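Local coordinates for protein amidohydrolase (Pseudomonas aeruginosa, PDB 2I5G) that probably hydrolyses dipeptides as a metal-dependent dipeptidase of the M19 (membrane dipeptidase) family, which belongs to the TIM-barrel clan, at residues A[22-25]-A[26-29]; A[198-201]-A[202-206]; A[284-287]-A[288-291]; A[306-310]-A[311-315]. The protein carries 2 engineered substitutions. All coordinates share one frame; numbering follows the deposited sequence.

Interaction 1: residues A[22-25]-A[26-29]; sequences NREL and FEDM
Arg23 and Glu27 meet one turn apart at the start of helix 23-31. Their flat ends stand nearly at right angles, with the guanidinium and carboxylate planes 87° apart. Arg23 NE forms a salt bridge with Glu27 OE1 at 3.2 Å. CG of Arg23 stands anti to the backbone N (chi1 -172°), beside the same oxygen, and the extended chain beyond it carries NE alongside. Water 1 lies in plane at the guanidinium edge; it accepts from NE and donates to Glu27 OE1. The outer nitrogens of Arg23 bind elsewhere, NH1 to Asn64 and NH2 to Asp66.

Glu24 crosses Glu27 at about a right angle. Its OE1 comes within 3.1 Å of Glu27 OE2, a close pair of like charges. Glu24 OE2 is joined to Asp28 OD1 through water 2, which donates to both. Asp28 OD2 accepts from Gly288 N and Gln252 NE2.

The other face of the helix is apolar. Leu25 CG is anti to the backbone N (chi1 -176°), and this carries CD1 to the methyl CE of Met29, a selenomethionine, at 3.4 Å. CD1 also approaches Phe26 CD2 obliquely at 4.0 Å. Asn22 O lies 3.5 Å above one face of the Phe26 ring, toward its rim. Trp21 meets that ring edge-to-face.

Asn22 is the N-cap, and its OD1 accepts from Leu25 N at 2.9 Å. The turn is amphipathic: Phe26 and Met29 pack on strand 86-92, while the acidic outer face probably depends on Arg23 and bridging waters to ease its charge.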
loop_
_atom_site.group_PDB
_atom_site.type_symbol
_atom_site.label_atom_id
_atom_site.label_comp_id
_atom_site.label_asym_id
_atom_site.label_seq_id
_atom_site.Cartn_x
_atom_site.Cartn_y
_atom_site.Cartn_z
ATOM N N ASN A 22 21.803 19.247 12.287
ATOM C CA ASN A 22 22.632 20.443 12.213
ATOM C C ASN A 22 23.910 20.144 12.977
ATOM O O ASN A 22 24.017 19.094 13.605
ATOM C CB ASN A 22 21.913 21.669 12.795
ATOM C CG ASN A 22 21.429 21.453 14.207
ATOM O OD1 ASN A 22 22.217 21.207 15.118
ATOM N ND2 ASN A 22 20.121 21.554 14.402
ATOM N N ARG A 23 24.884 21.044 12.914
ATOM C CA ARG A 23 26.148 20.808 13.596
ATOM C C ARG A 23 26.008 20.706 15.108
ATOM O O ARG A 23 26.794 20.024 15.768
ATOM C CB ARG A 23 27.155 21.908 13.268
ATOM C CG ARG A 23 28.546 21.598 13.799
ATOM C CD ARG A 23 29.566 22.629 13.381
ATOM N NE ARG A 23 30.899 22.252 13.835
ATOM C CZ ARG A 23 31.637 21.295 13.279
ATOM N NH1 ARG A 23 31.173 20.619 12.237
ATOM N NH2 ARG A 23 32.837 21.012 13.770
ATOM N N GLU A 24 25.014 21.388 15.661
ATOM C CA GLU A 24 24.821 21.354 17.097
ATOM C C GLU A 24 24.372 19.976 17.560
ATOM O O GLU A 24 24.729 19.537 18.654
ATOM C CB GLU A 24 23.810 22.417 17.530
ATOM C CG GLU A 24 23.553 22.426 19.034
ATOM C CD GLU A 24 24.827 22.215 19.853
ATOM O OE1 GLU A 24 25.744 23.068 19.778
ATOM O OE2 GLU A 24 24.910 21.189 20.569
ATOM N N LEU A 25 23.592 19.293 16.730
ATOM C CA LEU A 25 23.115 17.962 17.080
ATOM C C LEU A 25 24.325 17.049 17.119
ATOM O O LEU A 25 24.486 16.239 18.033
ATOM C CB LEU A 25 22.104 17.462 16.041
ATOM C CG LEU A 25 21.417 16.112 16.287
ATOM C CD1 LEU A 25 22.346 14.980 15.905
ATOM C CD2 LEU A 25 20.996 16.001 17.749
ATOM N N PHE A 26 25.185 17.208 16.119
ATOM C CA PHE A 26 26.402 16.419 15.999
ATOM C C PHE A 26 27.305 16.579 17.213
ATOM O O PHE A 26 27.849 15.606 17.723
ATOM C CB PHE A 26 27.145 16.831 14.731
ATOM C CG PHE A 26 26.408 16.498 13.469
ATOM C CD1 PHE A 26 26.719 17.140 12.275
ATOM C CD2 PHE A 26 25.407 15.529 13.467
ATOM C CE1 PHE A 26 26.046 16.822 11.097
ATOM C CE2 PHE A 26 24.727 15.205 12.292
ATOM C CZ PHE A 26 25.048 15.851 11.107
ATOM N N GLU A 27 27.453 17.811 17.678
ATOM C CA GLU A 27 28.295 18.090 18.832
ATOM C C GLU A 27 27.734 17.505 20.130
ATOM O O GLU A 27 28.488 17.119 21.025
ATOM C CB GLU A 27 28.489 19.600 18.963
ATOM C CG GLU A 27 29.159 20.211 17.748
ATOM C CD GLU A 27 29.151 21.725 17.771
ATOM O OE1 GLU A 27 29.695 22.345 16.828
ATOM O OE2 GLU A 27 28.594 22.295 18.732
ATOM N N ASP A 28 26.413 17.434 20.226
ATOM C CA ASP A 28 25.765 16.897 21.418
ATOM C C ASP A 28 25.924 15.376 21.411
ATOM O O ASP A 28 25.881 14.723 22.458
ATOM C CB ASP A 28 24.283 17.301 21.437
ATOM C CG ASP A 28 23.701 17.347 22.847
ATOM O OD1 ASP A 28 24.381 17.871 23.757
ATOM O OD2 ASP A 28 22.559 16.875 23.046
HETATM N N MSE A 29 26.114 14.814 20.221
HETATM C CA MSE A 29 26.314 13.380 20.098
HETATM C C MSE A 29 27.712 13.107 20.631
HETATM O O MSE A 29 27.963 12.098 21.297
HETATM C CB MSE A 29 26.225 12.941 18.635
HETATM C CG MSE A 29 24.902 13.254 17.978
HETATM SE SE MSE A 29 24.743 12.466 16.228
HETATM C CE MSE A 29 23.002 11.634 16.404
HETATM O O HOH W 1 30.753 24.473 15.852
HETATM O O HOH W 2 25.974 19.914 23.186
#

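Interaction 2: residues A[198-201]-A[202-206]; sequences LKFI and ADHGG
Phe200 has CG anti to its backbone N (chi1 -172°), whereas His204 has CG anti to its carbonyl carbon (chi1 -69°). These torsions bring the two rings together at the C-terminal end of helix 195-203. The pair is oblique, with centroids 4.2 Å apart and planes at 34°. His204 CE1 lies over one face of the Phe200 ring, 3.3 Å above its plane and toward the rim. Beside it, His204 ND1 donates to Phe200 O at 2.7 Å, in the carbonyl plane.

On another side of the helix, Lys199 NZ makes a salt bridge to Asp203 OD2 at 3.2 Å, and OD2 receives it on its syn lone pair. Water 3 joins the other oxygen, OD1, to the same NZ.

The chain then turns through Gly205, which has positive phi, and Gly205 N donates to Ala202 O. This resembles a Schellman motif, although its closing bond from Gly206 N to Ile201 O is doubtful. The turn leads into strand 207-210 of a beta-alpha-beta unit. Both aromatic rings also touch helix 162-171. The bond to Phe200 O implies a proton on His204 ND1, and it lets a side chain serve a carbonyl of the last helical turn.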
loop_
_atom_site.group_PDB
_atom_site.type_symbol
_atom_site.label_atom_id
_atom_site.label_comp_id
_atom_site.label_asym_id
_atom_site.label_seq_id
_atom_site.Cartn_x
_atom_site.Cartn_y
_atom_site.Cartn_z
ATOM N N LEU A 198 7.527 -9.988 23.446
ATOM C CA LEU A 198 8.935 -9.799 23.735
ATOM C C LEU A 198 9.650 -11.136 23.854
ATOM O O LEU A 198 10.810 -11.265 23.475
ATOM C CB LEU A 198 9.094 -9.019 25.034
ATOM C CG LEU A 198 8.564 -7.585 25.035
ATOM C CD1 LEU A 198 8.634 -7.053 26.446
ATOM C CD2 LEU A 198 9.383 -6.702 24.083
ATOM N N LYS A 199 8.955 -12.136 24.383
ATOM C CA LYS A 199 9.554 -13.452 24.559
ATOM C C LYS A 199 9.643 -14.169 23.227
ATOM O O LYS A 199 10.602 -14.902 22.968
ATOM C CB LYS A 199 8.730 -14.279 25.552
ATOM C CG LYS A 199 9.181 -15.728 25.683
ATOM C CD LYS A 199 8.425 -16.460 26.794
ATOM C CE LYS A 199 8.395 -17.970 26.565
ATOM N NZ LYS A 199 9.748 -18.576 26.464
ATOM N N PHE A 200 8.648 -13.933 22.380
ATOM C CA PHE A 200 8.588 -14.554 21.062
ATOM C C PHE A 200 9.685 -14.053 20.118
ATOM O O PHE A 200 10.231 -14.829 19.334
ATOM C CB PHE A 200 7.216 -14.297 20.427
ATOM C CG PHE A 200 6.982 -15.050 19.140
ATOM C CD1 PHE A 200 6.435 -16.325 19.156
ATOM C CD2 PHE A 200 7.313 -14.477 17.912
ATOM C CE1 PHE A 200 6.220 -17.025 17.966
ATOM C CE2 PHE A 200 7.104 -15.168 16.718
ATOM C CZ PHE A 200 6.556 -16.446 16.744
ATOM N N ILE A 201 10.012 -12.765 20.180
ATOM C CA ILE A 201 11.035 -12.246 19.279
ATOM C C ILE A 201 12.433 -12.620 19.743
ATOM O O ILE A 201 13.340 -12.769 18.929
ATOM C CB ILE A 201 10.955 -10.709 19.110
ATOM C CG1 ILE A 201 11.923 -10.273 18.010
ATOM C CG2 ILE A 201 11.287 -10.009 20.426
ATOM C CD1 ILE A 201 11.956 -8.774 17.769
ATOM N N ALA A 202 12.613 -12.772 21.048
ATOM C CA ALA A 202 13.922 -13.152 21.564
ATOM C C ALA A 202 14.165 -14.642 21.287
ATOM O O ALA A 202 15.273 -15.042 20.921
ATOM C CB ALA A 202 14.002 -12.871 23.061
ATOM N N ASP A 203 13.128 -15.459 21.454
ATOM C CA ASP A 203 13.260 -16.891 21.216
ATOM C C ASP A 203 13.685 -17.178 19.786
ATOM O O ASP A 203 14.393 -18.151 19.527
ATOM C CB ASP A 203 11.951 -17.622 21.520
ATOM C CG ASP A 203 11.751 -17.860 23.002
ATOM O OD1 ASP A 203 12.733 -18.234 23.677
ATOM O OD2 ASP A 203 10.616 -17.688 23.493
ATOM N N HIS A 204 13.255 -16.322 18.864
ATOM C CA HIS A 204 13.602 -16.482 17.460
ATOM C C HIS A 204 14.866 -15.709 17.085
ATOM O O HIS A 204 15.016 -15.263 15.950
ATOM C CB HIS A 204 12.428 -16.056 16.569
ATOM C CG HIS A 204 11.246 -16.972 16.656
ATOM N ND1 HIS A 204 10.381 -16.975 17.729
ATOM C CD2 HIS A 204 10.820 -17.958 15.829
ATOM C CE1 HIS A 204 9.476 -17.923 17.562
ATOM N NE2 HIS A 204 9.720 -18.536 16.417
ATOM N N GLY A 205 15.770 -15.560 18.048
ATOM C CA GLY A 205 17.021 -14.866 17.806
ATOM C C GLY A 205 16.888 -13.380 17.543
ATOM O O GLY A 205 17.805 -12.756 17.002
ATOM N N GLY A 206 15.754 -12.806 17.937
ATOM C CA GLY A 206 15.522 -11.388 17.722
ATOM C C GLY A 206 16.240 -10.455 18.681
ATOM O O GLY A 206 16.906 -10.892 19.628
HETATM O O HOH W 3 12.599 -17.388 26.438
#

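Interaction 3: residues A[284-287]-A[288-291]; sequences IRTV and GEFP
This is a local turn contact in which the carboxylate of Glu289 folds back on the backbone of Arg285 and Thr286. It resembles one half of a capping box at the start of a short 3-10 turn. The turn lies in the loop between helix 256-263 and helix 291-299 of this TIM-barrel clan protein.

One oxygen does most of the work. Glu289 OE1 accepts from Arg285 N at 2.9 Å and from Thr286 N at 3.2 Å. The two donors arrive differently. Thr286 N meets the anti lone pair of OE1, while Arg285 N comes from above the carboxylate plane, 41° out of it. Thr286 OG1 adds a weak bond to the same oxygen at 3.4 Å. Glu289 reaches these donors because its chain turns off beside its own backbone N (chi1 -73°) and then runs on extended through CG to the carboxylate. With two backbone N-H groups gripping one oxygen, the carboxylate is held in place, and its negative charge is probably stabilised by them.

Arg285 does not pair with Glu289 through its guanidinium. Its NE donates to Asn280 O instead. Around the turn, Val287 N donates to Gln252 OE1, and Gly288 O accepts from Lys31 NZ on helix 23-31.

The second half of the contact is drawn together by Phe290 N, which donates to Val287 O at 2.9 Å. That carbonyl oxygen also lies at the edge of the Phe290 ring, near its plane. Val287 CG1 then crosses toward the same ring and meets Phe290 CD2 at 4.1 Å.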
loop_
_atom_site.group_PDB
_atom_site.type_symbol
_atom_site.label_atom_id
_atom_site.label_comp_id
_atom_site.label_asym_id
_atom_site.label_seq_id
_atom_site.Cartn_x
_atom_site.Cartn_y
_atom_site.Cartn_z
ATOM N N ILE A 284 17.918 12.492 31.347
ATOM C CA ILE A 284 18.351 12.181 29.987
ATOM C C ILE A 284 17.427 12.834 28.959
ATOM O O ILE A 284 16.820 12.165 28.127
ATOM C CB ILE A 284 18.430 10.642 29.763
ATOM C CG1 ILE A 284 19.095 10.358 28.414
ATOM C CG2 ILE A 284 17.042 10.009 29.871
ATOM C CD1 ILE A 284 19.453 8.909 28.194
ATOM N N ARG A 285 17.336 14.161 29.035
ATOM C CA ARG A 285 16.502 14.963 28.144
ATOM C C ARG A 285 17.203 15.299 26.822
ATOM O O ARG A 285 16.549 15.640 25.838
ATOM C CB ARG A 285 16.100 16.266 28.842
ATOM C CG ARG A 285 15.214 16.093 30.051
ATOM C CD ARG A 285 13.747 16.219 29.676
ATOM N NE ARG A 285 12.863 16.127 30.841
ATOM C CZ ARG A 285 12.876 16.968 31.875
ATOM N NH1 ARG A 285 13.733 17.979 31.911
ATOM N NH2 ARG A 285 12.013 16.810 32.871
ATOM N N THR A 286 18.528 15.226 26.806
ATOM C CA THR A 286 19.288 15.514 25.593
ATOM C C THR A 286 20.319 14.423 25.310
ATOM O O THR A 286 20.782 13.726 26.216
ATOM C CB THR A 286 20.035 16.864 25.685
ATOM O OG1 THR A 286 20.932 16.841 26.799
ATOM C CG2 THR A 286 19.059 18.008 25.845
ATOM N N VAL A 287 20.672 14.281 24.039
ATOM C CA VAL A 287 21.639 13.281 23.625
ATOM C C VAL A 287 22.920 13.417 24.439
ATOM O O VAL A 287 23.485 12.423 24.895
ATOM C CB VAL A 287 21.963 13.431 22.127
ATOM C CG1 VAL A 287 22.931 12.343 21.687
ATOM C CG2 VAL A 287 20.677 13.353 21.316
ATOM N N GLY A 288 23.364 14.654 24.633
ATOM C CA GLY A 288 24.582 14.895 25.387
ATOM C C GLY A 288 24.591 14.336 26.801
ATOM O O GLY A 288 25.618 14.379 27.485
ATOM N N GLU A 289 23.456 13.803 27.241
ATOM C CA GLU A 289 23.354 13.240 28.583
ATOM C C GLU A 289 23.399 11.719 28.606
ATOM O O GLU A 289 23.241 11.111 29.667
ATOM C CB GLU A 289 22.065 13.701 29.257
ATOM C CG GLU A 289 22.061 15.144 29.694
ATOM C CD GLU A 289 20.778 15.507 30.405
ATOM O OE1 GLU A 289 19.750 15.666 29.717
ATOM O OE2 GLU A 289 20.794 15.616 31.654
ATOM N N PHE A 290 23.614 11.111 27.440
ATOM C CA PHE A 290 23.672 9.653 27.319
ATOM C C PHE A 290 24.423 8.975 28.473
ATOM O O PHE A 290 23.942 7.994 29.045
ATOM C CB PHE A 290 24.317 9.266 25.985
ATOM C CG PHE A 290 23.449 8.402 25.115
ATOM C CD1 PHE A 290 23.219 7.069 25.439
ATOM C CD2 PHE A 290 22.837 8.930 23.978
ATOM C CE1 PHE A 290 22.393 6.274 24.647
ATOM C CE2 PHE A 290 22.010 8.145 23.182
ATOM C CZ PHE A 290 21.788 6.815 23.516
ATOM N N PRO A 291 25.605 9.494 28.840
ATOM C CA PRO A 291 26.378 8.894 29.935
ATOM C C PRO A 291 25.678 8.697 31.284
ATOM O O PRO A 291 26.162 7.940 32.121
ATOM C CB PRO A 291 27.614 9.800 30.036
ATOM C CG PRO A 291 27.183 11.077 29.393
ATOM C CD PRO A 291 26.338 10.622 28.241
#

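Interaction 4: residues A[306-310]-A[311-315]; sequences VVRKV and MGENW
Val307 and Met311 lie side by side on helix 304-323 and point the same way, with Val307 CG1 3.9 Å from Met311 CG. Met311 is a selenomethionine, and its N donates to Val307 O in an ordinary helical bond. Here the contact is compact and apolar.

The next turn widens into a pi-type turn. Glu313 N bonds to Arg308 O, and Asn314 N to Lys309 O, each five residues back. Lys309 O is held by two N-H groups, Gly312 N at 3.0 Å and Asn314 N at 3.2 Å, which reach it from opposite faces of its carbonyl plane. Water 4 also lies 2.9 Å from Lys309 O. The two short helical segments make an angle of 63°. The amide of Asn314 packs against Lys309, with OD1 3.4 Å from CB, while ND2 bonds to Glu241 O and Ile244 O.

The polar side is looser. Arg308 NE and Glu313 OE1 form only a long salt bridge of 3.8 Å. The oxygen sits at the guanidinium edge, but the two planes are 63° apart. Lys309 NZ turns instead to Glu241 and Asp242.

Val307 and Met311 pack on helix 291-299, and Val306 and Val310 on helix 225-239. Met311 shares backbone bonding with Ile13 of strand 13-17, while Asn314 and Trp315 bind carbonyls of strand 244-246.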
loop_
_atom_site.group_PDB
_atom_site.type_symbol
_atom_site.label_atom_id
_atom_site.label_comp_id
_atom_site.label_asym_id
_atom_site.label_seq_id
_atom_site.Cartn_x
_atom_site.Cartn_y
_atom_site.Cartn_z
ATOM N N VAL A 306 27.390 -6.664 31.630
ATOM C CA VAL A 306 26.046 -6.556 31.083
ATOM C C VAL A 306 25.849 -5.137 30.562
ATOM O O VAL A 306 25.286 -4.935 29.494
ATOM C CB VAL A 306 24.964 -6.862 32.147
ATOM C CG1 VAL A 306 23.571 -6.717 31.526
ATOM C CG2 VAL A 306 25.147 -8.270 32.697
ATOM N N VAL A 307 26.313 -4.151 31.320
ATOM C CA VAL A 307 26.184 -2.761 30.898
ATOM C C VAL A 307 26.797 -2.550 29.509
ATOM O O VAL A 307 26.167 -1.944 28.646
ATOM C CB VAL A 307 26.868 -1.799 31.900
ATOM C CG1 VAL A 307 26.773 -0.363 31.393
ATOM C CG2 VAL A 307 26.212 -1.923 33.271
ATOM N N ARG A 308 28.015 -3.045 29.290
ATOM C CA ARG A 308 28.660 -2.892 27.987
ATOM C C ARG A 308 27.664 -3.377 26.938
ATOM O O ARG A 308 27.500 -2.768 25.877
ATOM C CB ARG A 308 29.918 -3.760 27.872
ATOM C CG ARG A 308 30.739 -3.933 29.136
ATOM C CD ARG A 308 31.778 -2.845 29.339
ATOM N NE ARG A 308 32.627 -2.659 28.168
ATOM C CZ ARG A 308 33.795 -2.024 28.185
ATOM N NH1 ARG A 308 34.272 -1.519 29.314
ATOM N NH2 ARG A 308 34.477 -1.868 27.058
ATOM N N LYS A 309 27.005 -4.489 27.252
ATOM C CA LYS A 309 26.025 -5.099 26.358
ATOM C C LYS A 309 24.918 -4.127 25.995
ATOM O O LYS A 309 24.798 -3.702 24.849
ATOM C CB LYS A 309 25.376 -6.319 27.013
ATOM C CG LYS A 309 26.329 -7.321 27.615
ATOM C CD LYS A 309 27.195 -7.954 26.559
ATOM C CE LYS A 309 27.683 -9.306 27.036
ATOM N NZ LYS A 309 26.537 -10.183 27.416
ATOM N N VAL A 310 24.109 -3.787 26.992
ATOM C CA VAL A 310 22.979 -2.898 26.802
ATOM C C VAL A 310 23.336 -1.561 26.175
ATOM O O VAL A 310 22.537 -0.997 25.435
ATOM C CB VAL A 310 22.249 -2.644 28.133
ATOM C CG1 VAL A 310 21.022 -1.786 27.894
ATOM C CG2 VAL A 310 21.849 -3.969 28.765
HETATM N N MSE A 311 24.529 -1.052 26.446
HETATM C CA MSE A 311 24.891 0.239 25.876
HETATM C C MSE A 311 25.312 0.199 24.412
HETATM O O MSE A 311 25.290 1.234 23.740
HETATM C CB MSE A 311 25.975 0.923 26.722
HETATM C CG MSE A 311 25.505 1.344 28.113
HETATM SE SE MSE A 311 23.815 2.323 28.118
HETATM C CE MSE A 311 24.380 3.951 27.245
ATOM N N GLY A 312 25.680 -0.976 23.903
ATOM C CA GLY A 312 26.083 -1.038 22.510
ATOM C C GLY A 312 26.576 -2.359 21.953
ATOM O O GLY A 312 26.198 -2.737 20.844
ATOM N N GLU A 313 27.422 -3.063 22.697
ATOM C CA GLU A 313 27.951 -4.341 22.225
ATOM C C GLU A 313 26.900 -5.245 21.592
ATOM O O GLU A 313 27.146 -5.839 20.547
ATOM C CB GLU A 313 28.644 -5.086 23.367
ATOM C CG GLU A 313 29.924 -4.418 23.837
ATOM C CD GLU A 313 30.734 -5.293 24.777
ATOM O OE1 GLU A 313 31.859 -4.884 25.149
ATOM O OE2 GLU A 313 30.245 -6.388 25.144
ATOM N N ASN A 314 25.733 -5.350 22.218
ATOM C CA ASN A 314 24.669 -6.190 21.687
ATOM C C ASN A 314 24.198 -5.727 20.303
ATOM O O ASN A 314 23.937 -6.550 19.421
ATOM C CB ASN A 314 23.485 -6.229 22.662
ATOM C CG ASN A 314 23.712 -7.192 23.830
ATOM O OD1 ASN A 314 24.806 -7.733 24.009
ATOM N ND2 ASN A 314 22.671 -7.404 24.630
ATOM N N TRP A 315 24.086 -4.418 20.106
ATOM C CA TRP A 315 23.654 -3.902 18.819
ATOM C C TRP A 315 24.654 -4.295 17.751
ATOM O O TRP A 315 24.280 -4.686 16.643
ATOM C CB TRP A 315 23.539 -2.382 18.854
ATOM C CG TRP A 315 22.136 -1.892 18.927
ATOM C CD1 TRP A 315 21.626 -1.000 19.827
ATOM C CD2 TRP A 315 21.054 -2.247 18.056
ATOM N NE1 TRP A 315 20.292 -0.778 19.569
ATOM C CE2 TRP A 315 19.918 -1.531 18.487
ATOM C CE3 TRP A 315 20.936 -3.103 16.952
ATOM C CZ2 TRP A 315 18.674 -1.645 17.851
ATOM C CZ3 TRP A 315 19.700 -3.216 16.322
ATOM C CH2 TRP A 315 18.587 -2.489 16.775
HETATM O O HOH W 4 23.096 -2.804 22.699
#

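Overall arrangement
From the N terminus, interaction 1 lies on the helix between strands 13-17 and 36-40. Interaction 2 ends the helix between strands 177-181 and 207-210, on the opposite side of the chain's centre, about 35 Å away between centres. Interaction 3 shapes a turn in the loop before helix 291-299, and interaction 4 lies on helix 304-323. Each contact closes just a short local turn; they run in series, and none nests or crosses. Interaction 3 touches two others: helix 23-31 through Val287 and Gly288, and helix 304-323 through Phe290 against Met311. Interaction 2 touches none; its nearest atoms are about 8 Å from interaction 4.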